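Local coordinates for phosphopantothenoylcysteine decarboxylase (Cryptococcus neoformans, PDB 6EOA) that binds flavin mononucleotide and, as a Hal3-type member of the HFCD flavoprotein family, probably decarboxylates phosphopantothenoylcysteine on the route to coenzyme A, at the interface of chains A and B. Coordinates in Å, arbitrary orientation; residue numbers count along the deposited sequence, not the author numbering. Chains: chain A/B, Phosphopantothenoylcysteine decarboxylase.

Contact 1: the interface of chains A and B. Residues chain A 112; chain B 72, 75-76.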
loop_
_atom_site.group_PDB
_atom_site.type_symbol
_atom_site.label_atom_id
_atom_site.label_comp_id
_atom_site.label_asym_id
_atom_site.label_seq_id
_atom_site.Cartn_x
_atom_site.Cartn_y
_atom_site.Cartn_z
ATOM N N TRP A 112 -15.158 4.453 -8.383
ATOM C CA TRP A 112 -16.041 3.473 -7.760
ATOM C C TRP A 112 -17.479 3.980 -7.653
ATOM O O TRP A 112 -18.237 3.547 -6.787
ATOM C CB TRP A 112 -15.501 3.085 -6.384
ATOM C CG TRP A 112 -14.148 2.451 -6.472
ATOM C CD1 TRP A 112 -12.947 3.023 -6.155
ATOM C CD2 TRP A 112 -13.853 1.132 -6.935
ATOM N NE1 TRP A 112 -11.925 2.135 -6.382
ATOM C CE2 TRP A 112 -12.456 0.963 -6.862
ATOM C CE3 TRP A 112 -14.635 0.067 -7.397
ATOM C CZ2 TRP A 112 -11.823 -0.221 -7.233
ATOM C CZ3 TRP A 112 -14.009 -1.107 -7.766
ATOM C CH2 TRP A 112 -12.615 -1.244 -7.680
ATOM N N ALA B 72 -11.858 -4.033 -2.436
ATOM C CA ALA B 72 -12.238 -3.814 -3.826
ATOM C C ALA B 72 -13.187 -4.899 -4.352
ATOM O O ALA B 72 -14.088 -4.608 -5.133
ATOM C CB ALA B 72 -10.994 -3.736 -4.701
ATOM N N TYR B 75 -17.036 -4.688 -4.035
ATOM C CA TYR B 75 -17.781 -3.853 -4.973
ATOM C C TYR B 75 -18.448 -4.677 -6.070
ATOM O O TYR B 75 -19.360 -4.197 -6.740
ATOM C CB TYR B 75 -16.865 -2.814 -5.619
ATOM C CG TYR B 75 -16.571 -1.611 -4.755
ATOM C CD1 TYR B 75 -17.435 -0.521 -4.735
ATOM C CD2 TYR B 75 -15.420 -1.554 -3.972
ATOM C CE1 TYR B 75 -17.168 0.591 -3.950
ATOM C CE2 TYR B 75 -15.141 -0.445 -3.186
ATOM C CZ TYR B 75 -16.022 0.624 -3.179
ATOM O OH TYR B 75 -15.755 1.728 -2.400
ATOM N N PHE B 76 -17.993 -5.912 -6.260
ATOM C CA PHE B 76 -18.470 -6.718 -7.378
ATOM C C PHE B 76 -19.507 -7.754 -6.952
ATOM O O PHE B 76 -20.207 -8.317 -7.794
ATOM C CB PHE B 76 -17.295 -7.404 -8.076
ATOM C CG PHE B 76 -16.281 -6.445 -8.632
ATOM C CD1 PHE B 76 -16.454 -5.880 -9.885
ATOM C CD2 PHE B 76 -15.155 -6.104 -7.900
ATOM C CE1 PHE B 76 -15.523 -4.993 -10.399
ATOM C CE2 PHE B 76 -14.221 -5.217 -8.405
ATOM C CZ PHE B 76 -14.406 -4.660 -9.657
#
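A:Trp112 lays the six-membered half of its indole against one face of the B:Tyr75 phenol ring. The ring centroids are 4.6 Å apart and the planes are tilted by 26°, making this an offset stack that is not fully parallel. Contact is densest at the root of the phenol ring, where A:Trp112 CE3 comes within 3.7 Å of B:Tyr75 CG and lies toward the rim of that face. The two side chains cross at about a right angle. This crossing brings the methylene A:Trp112 CB under the outer part of the tyrosine ring, 3.9 Å from B:Tyr75 CE1, while the benzo edge reaches back toward B:Tyr75 CB. The benzo edge thus covers the root of the phenol ring, and the methylene CB reaches its outer part near CE1 and CZ. With its CG opposite the carbonyl carbon (chi1 -79°), B:Tyr75 turns a face of its ring to the indole.

Packing is looser around the far rim of the indole. There B:Phe76 approaches with the end of its ring, CZ 4.0 Å from A:Trp112 CZ3, and the methyl carbon B:Ala72 CB stands 4.2 Å from A:Trp112 CH2. Each of these residues buries little surface against the tryptophan, far less than B:Tyr75 does. Within chain B, B:Ala72 CA also meets the edge of the tyrosine ring in its plane and may help to hold the phenol in place.

In the fold, A:Trp112 occupies the loop immediately after helix 108-111 and inserts its side chain toward the neighbouring subunit. The receiving surface is the short 3-10 helix 72-75 and the residue following it, shortly after strand 63-69. B:Ala72 and B:Phe76 also line the FMN pocket, placing this aromatic contact beside the flavin site.

Contact 2: the interface of chains A and B. Residues chain A 150, 152, 161; chain B 141, 145, 179, 182, 185, 188.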
loop_
_atom_site.group_PDB
_atom_site.type_symbol
_atom_site.label_atom_id
_atom_site.label_comp_id
_atom_site.label_asym_id
_atom_site.label_seq_id
_atom_site.Cartn_x
_atom_site.Cartn_y
_atom_site.Cartn_z
ATOM N N GLY A 150 4.703 -2.025 -9.004
ATOM C CA GLY A 150 3.593 -2.564 -9.771
ATOM C C GLY A 150 2.281 -2.523 -9.013
ATOM O O GLY A 150 1.282 -3.102 -9.440
ATOM N N CYS A 152 -1.164 -1.102 -7.783
ATOM C CA CYS A 152 -2.158 -0.287 -8.473
ATOM C C CYS A 152 -3.503 -0.209 -7.756
ATOM O O CYS A 152 -4.542 -0.487 -8.352
ATOM C CB CYS A 152 -2.361 -0.803 -9.902
ATOM S SG CYS A 152 -2.376 -2.599 -10.084
ATOM N N ARG A 161 -0.683 1.305 -14.877
ATOM C CA ARG A 161 -0.535 -0.138 -15.045
ATOM C C ARG A 161 -1.271 -0.634 -16.286
ATOM O O ARG A 161 -0.862 -1.612 -16.906
ATOM C CB ARG A 161 -1.050 -0.874 -13.806
ATOM C CG ARG A 161 -0.709 -2.358 -13.761
ATOM C CD ARG A 161 0.781 -2.583 -13.516
ATOM N NE ARG A 161 1.020 -3.649 -12.543
ATOM C CZ ARG A 161 0.946 -4.944 -12.825
ATOM N NH1 ARG A 161 0.637 -5.336 -14.053
ATOM N NH2 ARG A 161 1.177 -5.848 -11.881
ATOM N N ALA B 141 -4.132 -7.509 -10.482
ATOM C CA ALA B 141 -2.730 -7.141 -10.644
ATOM C C ALA B 141 -2.184 -6.563 -9.344
ATOM O O ALA B 141 -1.034 -6.805 -8.982
ATOM C CB ALA B 141 -2.566 -6.143 -11.781
ATOM N N ALA B 145 0.857 -8.002 -7.188
ATOM C CA ALA B 145 1.982 -7.138 -6.850
ATOM C C ALA B 145 2.224 -7.101 -5.340
ATOM O O ALA B 145 3.368 -7.147 -4.889
ATOM C CB ALA B 145 1.746 -5.728 -7.385
ATOM N N MET B 179 -2.900 -4.801 -18.587
ATOM C CA MET B 179 -2.329 -4.963 -17.256
ATOM C C MET B 179 -1.538 -6.262 -17.196
ATOM O O MET B 179 -0.464 -6.315 -16.600
ATOM C CB MET B 179 -3.410 -4.953 -16.173
ATOM C CG MET B 179 -3.885 -3.564 -15.775
ATOM S SD MET B 179 -4.642 -3.561 -14.138
ATOM C CE MET B 179 -5.131 -1.844 -13.986
ATOM N N HIS B 182 1.779 -6.003 -19.036
ATOM C CA HIS B 182 2.738 -5.139 -18.347
ATOM C C HIS B 182 3.976 -5.939 -17.931
ATOM O O HIS B 182 3.874 -7.112 -17.571
ATOM C CB HIS B 182 2.073 -4.489 -17.128
ATOM C CG HIS B 182 2.828 -3.329 -16.561
ATOM N ND1 HIS B 182 3.813 -3.474 -15.607
ATOM C CD2 HIS B 182 2.722 -1.999 -16.790
ATOM C CE1 HIS B 182 4.286 -2.286 -15.283
ATOM N NE2 HIS B 182 3.640 -1.372 -15.986
ATOM N N THR B 185 4.122 -7.860 -14.503
ATOM C CA THR B 185 3.240 -8.999 -14.287
ATOM C C THR B 185 4.015 -10.311 -14.291
ATOM O O THR B 185 3.880 -11.130 -13.381
ATOM C CB THR B 185 2.142 -9.066 -15.356
ATOM O OG1 THR B 185 1.282 -7.929 -15.225
ATOM C CG2 THR B 185 1.322 -10.342 -15.197
ATOM N N HIS B 188 6.263 -10.722 -11.360
ATOM C CA HIS B 188 5.535 -11.052 -10.134
ATOM C C HIS B 188 5.036 -12.492 -10.158
ATOM O O HIS B 188 5.038 -13.173 -9.128
ATOM C CB HIS B 188 4.361 -10.096 -9.920
ATOM C CG HIS B 188 4.773 -8.682 -9.654
ATOM N ND1 HIS B 188 3.883 -7.629 -9.666
ATOM C CD2 HIS B 188 5.986 -8.144 -9.377
ATOM C CE1 HIS B 188 4.528 -6.506 -9.406
ATOM N NE2 HIS B 188 5.804 -6.791 -9.224
#
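A:Arg161 reaches from helix 155-162 into a pocket of chain B formed by B:Met179, B:His182, B:Thr185 and B:Ala141. Its CB lies loosely against the terminal methyl of B:Met179. One carbon further out, A:Arg161 CG packs 3.9 Å from B:Met179 CG, the two side chains crossing at about a right angle. CD sits over the centre of the B:His182 imidazole, 3.7 Å from the ring centroid, in a CH-pi contact. Starting with CG opposite its backbone N (chi1 -169°), the arginine then bends at chi2 (71°) and chi3, which turns the guanidinium toward B:Thr185.

A:Arg161 NE turns back to its own chain, donating a nearly straight hydrogen bond of 3.2 Å to the backbone oxygen A:Gly150 O, which lies close to the guanidinium plane. CZ is covered on one face by the methyl carbon B:Ala141 CB, and NH2 extends past the same methyl toward the imidazole of B:His188. At the tip, A:Arg161 NH1 donates to the hydroxyl B:Thr185 OG1 at 2.9 Å, with 150° at the hydrogen and the acceptor tilted somewhat from the guanidinium plane. B:Thr185 OG1 in turn donates to the backbone oxygen B:Met179 O over 2.7 Å, which leaves the hydroxyl oxygen to accept from the arginine and probably helps to orient it. B:Met179 O also lies in the guanidinium plane beyond NH1, but neither N-H is aimed at it, so this is not a hydrogen bond; the proximity may still be electrostatically favourable. B:Met179 belongs to the PXMNXXMW-type motif of HFCD flavoproteins, here ending in Tyr.

Beside the arginine, A:Gly150 O rests 3.4 Å from B:Ala145 CB, and A:Cys152 SG meets B:Ala141 CB at 3.9 Å. Both A:Cys152 and B:Ala141 are FMN-binding positions, the cysteine probably facing a flavin held by a neighbouring subunit. The site thus joins subunits of this homooligomeric family and, by tying the arginine to A:Gly150, probably helps position the cysteine at a shared flavin pocket.

The centres of the C-alpha atoms of contact 1 and contact 2 lie about 18 Å apart, and the two share no residue. Both join the same pair of chains, one through an aromatic stack and the other largely around the side chain of A:Arg161. Chain B's flavin pocket relates them: residues lining it appear in contact 1 around the 3-10 helix 72-75 and in contact 2 at the start of helix 141-149. With three copies in the deposited assembly, the same pairing would tie subunit association to the surroundings of each flavin, consistent with a homooligomeric flavoprotein.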